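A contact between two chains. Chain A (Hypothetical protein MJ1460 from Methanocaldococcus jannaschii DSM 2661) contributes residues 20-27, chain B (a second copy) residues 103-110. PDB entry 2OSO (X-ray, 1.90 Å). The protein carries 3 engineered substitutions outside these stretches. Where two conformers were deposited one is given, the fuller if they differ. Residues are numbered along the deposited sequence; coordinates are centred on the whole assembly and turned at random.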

# COMPACT_ATOMS: atom_id res chain seq x y z
N GLU A 20 -10.44 8.13 14.18
CA GLU A 20 -10.46 7.07 15.21
C GLU A 20 -10.15 5.73 14.55
O GLU A 20 -9.33 4.97 15.06
CB GLU A 20 -11.80 6.97 15.94
CG GLU A 20 -11.75 6.16 17.26
CD GLU A 20 -11.10 6.93 18.42
N ILE A 21 -10.78 5.45 13.43
CA ILE A 21 -10.49 4.23 12.65
C ILE A 21 -9.02 4.17 12.19
O ILE A 21 -8.36 3.12 12.26
CB ILE A 21 -11.47 4.09 11.46
CG1 ILE A 21 -12.88 3.87 11.99
CG2 ILE A 21 -11.14 2.91 10.58
CD1 ILE A 21 -13.82 3.33 10.91
N ILE A 22 -8.50 5.31 11.73
CA ILE A 22 -7.09 5.35 11.28
C ILE A 22 -6.21 5.03 12.45
O ILE A 22 -5.32 4.18 12.35
CB ILE A 22 -6.66 6.74 10.73
CG1 ILE A 22 -7.37 7.00 9.40
CG2 ILE A 22 -5.10 6.82 10.53
CD1 ILE A 22 -7.45 8.48 9.03
N LYS A 23 -6.45 5.68 13.57
CA LYS A 23 -5.61 5.45 14.75
C LYS A 23 -5.68 4.01 15.25
O LYS A 23 -4.70 3.49 15.74
CB LYS A 23 -5.96 6.45 15.86
CG LYS A 23 -5.45 7.88 15.57
CD LYS A 23 -5.69 8.76 16.83
CE LYS A 23 -6.38 10.07 16.54
NZ LYS A 23 -7.35 10.45 17.65
N GLU A 24 -6.83 3.36 15.10
CA GLU A 24 -6.99 1.97 15.57
C GLU A 24 -6.64 0.88 14.53
O GLU A 24 -6.55 -0.32 14.86
CB GLU A 24 -8.42 1.74 16.06
CG GLU A 24 -8.70 2.43 17.37
CD GLU A 24 -8.08 1.70 18.54
OE1 GLU A 24 -8.61 0.61 18.90
OE2 GLU A 24 -7.06 2.21 19.10
N SER A 25 -6.42 1.29 13.29
CA SER A 25 -6.13 0.35 12.22
C SER A 25 -4.77 -0.35 12.40
O SER A 25 -3.89 0.16 13.11
CB SER A 25 -6.13 1.12 10.88
OG SER A 25 -4.96 1.92 10.75
N LYS A 26 -4.59 -1.50 11.74
CA LYS A 26 -3.26 -2.13 11.67
C LYS A 26 -2.33 -1.27 10.82
O LYS A 26 -2.74 -0.70 9.83
CB LYS A 26 -3.31 -3.59 11.19
CG LYS A 26 -4.29 -4.44 12.06
CD LYS A 26 -4.12 -5.93 11.99
CE LYS A 26 -3.12 -6.45 13.05
NZ LYS A 26 -2.67 -7.84 12.79
N LYS A 27 -1.08 -1.17 11.24
CA LYS A 27 -0.10 -0.43 10.49
C LYS A 27 0.78 -1.41 9.73
O LYS A 27 1.23 -2.41 10.29
CB LYS A 27 0.74 0.44 11.43
CG LYS A 27 0.12 1.79 11.77
CD LYS A 27 -1.32 1.69 12.27
CE LYS A 27 -1.85 3.01 12.83
NZ LYS A 27 -3.36 3.03 12.80
N SER B 103 -5.84 -15.29 12.55
CA SER B 103 -6.21 -14.53 13.77
C SER B 103 -5.65 -13.10 13.70
O SER B 103 -4.55 -12.90 13.23
CB SER B 103 -5.58 -15.17 15.00
OG SER B 103 -6.48 -16.09 15.57
N ASN B 104 -6.40 -12.15 14.24
CA ASN B 104 -6.01 -10.70 14.27
C ASN B 104 -5.66 -10.11 12.88
O ASN B 104 -4.58 -9.51 12.69
CB ASN B 104 -4.86 -10.51 15.29
CG ASN B 104 -4.69 -9.06 15.74
OD1 ASN B 104 -5.64 -8.28 15.80
ND2 ASN B 104 -3.45 -8.69 16.05
N PRO B 105 -6.57 -10.28 11.90
CA PRO B 105 -6.34 -9.83 10.52
C PRO B 105 -6.56 -8.31 10.42
O PRO B 105 -6.98 -7.69 11.39
CB PRO B 105 -7.40 -10.57 9.74
CG PRO B 105 -8.58 -10.56 10.73
CD PRO B 105 -7.94 -10.80 12.07
N PRO B 106 -6.23 -7.70 9.28
CA PRO B 106 -6.61 -6.30 9.11
C PRO B 106 -8.12 -6.13 8.90
O PRO B 106 -8.85 -7.12 8.73
CB PRO B 106 -5.82 -5.85 7.86
CG PRO B 106 -5.01 -6.96 7.45
CD PRO B 106 -5.41 -8.20 8.16
N TYR B 107 -8.56 -4.88 8.92
CA TYR B 107 -9.92 -4.49 8.59
C TYR B 107 -10.96 -5.02 9.56
O TYR B 107 -12.04 -5.34 9.13
CB TYR B 107 -10.30 -4.97 7.19
CG TYR B 107 -9.44 -4.40 6.12
CD1 TYR B 107 -9.34 -3.02 5.96
CD2 TYR B 107 -8.78 -5.21 5.22
CE1 TYR B 107 -8.58 -2.48 4.98
CE2 TYR B 107 -8.01 -4.68 4.20
CZ TYR B 107 -7.93 -3.29 4.10
OH TYR B 107 -7.16 -2.66 3.13
N GLN B 108 -10.62 -5.13 10.85
CA GLN B 108 -11.61 -5.55 11.88
C GLN B 108 -12.70 -4.49 12.18
O GLN B 108 -13.76 -4.80 12.78
CB GLN B 108 -10.88 -5.96 13.15
CG GLN B 108 -10.01 -7.20 13.04
CD GLN B 108 -9.15 -7.39 14.28
OE1 GLN B 108 -9.65 -7.24 15.39
NE2 GLN B 108 -7.85 -7.63 14.11
N TRP B 109 -12.44 -3.26 11.79
CA TRP B 109 -13.43 -2.16 11.82
C TRP B 109 -14.46 -2.30 10.69
O TRP B 109 -15.39 -1.49 10.59
CB TRP B 109 -12.73 -0.80 11.75
CG TRP B 109 -11.67 -0.68 10.67
CD1 TRP B 109 -10.32 -0.92 10.80
CD2 TRP B 109 -11.86 -0.30 9.31
NE1 TRP B 109 -9.69 -0.75 9.61
CE2 TRP B 109 -10.61 -0.36 8.67
CE3 TRP B 109 -12.98 0.07 8.56
CZ2 TRP B 109 -10.46 -0.06 7.33
CZ3 TRP B 109 -12.83 0.36 7.23
CH2 TRP B 109 -11.60 0.29 6.63
N VAL B 110 -14.29 -3.31 9.81
CA VAL B 110 -15.26 -3.58 8.74
C VAL B 110 -16.28 -4.67 9.09
O VAL B 110 -15.93 -5.77 9.50
CB VAL B 110 -14.55 -3.97 7.41
CG1 VAL B 110 -15.56 -4.31 6.35
CG2 VAL B 110 -13.67 -2.87 6.93

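Two side chains of chain A, Ile21(A) and Lys26(A), make most of this contact. The first lies on the last turns of a helix and meets an indole ring. The second follows the helix end and reaches a backbone carbonyl. Together the two stretches bury 316 Å², both sides summed.

Ile21(A) points its CA-to-CB bond toward chain B. Its chi1 is m and its chi2 is t. The branch methyl CG2 sits over one face of the Trp109(B) ring, 3.5 Å from Trp109(B) CD2. It stands 3.6 Å from the centroid of the five-membered ring and 14° off the ring normal, so its hydrogens can meet the pi cloud in a CH-pi contact. A beta-branched residue suits this place because CG2 is attached directly to CB and is held close to the helix. Trp109(B) also points toward the other stretch. Its chi1 is p (47°), and its chi2 of -92° turns the indole plane steeply to the side-chain stem, offering a face to the methyl. Trp109(B) belongs to a type I turn from Tyr107(B) to Val110(B), closed by Val110(B) N to Tyr107(B) O at 3.1 Å.

Ser25(A) is the first residue to leave helical geometry. Its CB lies 4.2 Å from Trp109(B) NE1, a packing contact beside the indole. With chi1 p, its OG turns back to the helix and donates to Ile22(A) O at 2.8 Å. A small side chain thus packs near the ring while its hydroxyl is satisfied within its own chain.

Lys26(A) has the largest covered area, 94 Å². Its chi angles run m, t, p, t. The p at chi3 (90°) bends an otherwise extended chain. Along the way CD passes 3.4 Å from Pro105(B) O and 3.8 Å from Pro106(B) CA. The aliphatic part of lysine suits this course along the proline backbone, and the amino group suits its end. NZ donates a short hydrogen bond to Asn104(B) O at 2.5 Å, the only one between the stretches.

Asn104(B) has positive phi and psi (54/52), which asparagine tolerates well. Its ND2 is 3.5 Å from Lys26(A) NZ, but both are donors and do not bond. Its OD1 instead accepts from Gln108(B) NE2 at 2.9 Å. The same NE2 donates to Pro105(B) O, also at 2.9 Å. Gln108(B), with chi1 m and chi2 t, thereby ties together the loop that Lys26(A) contacts.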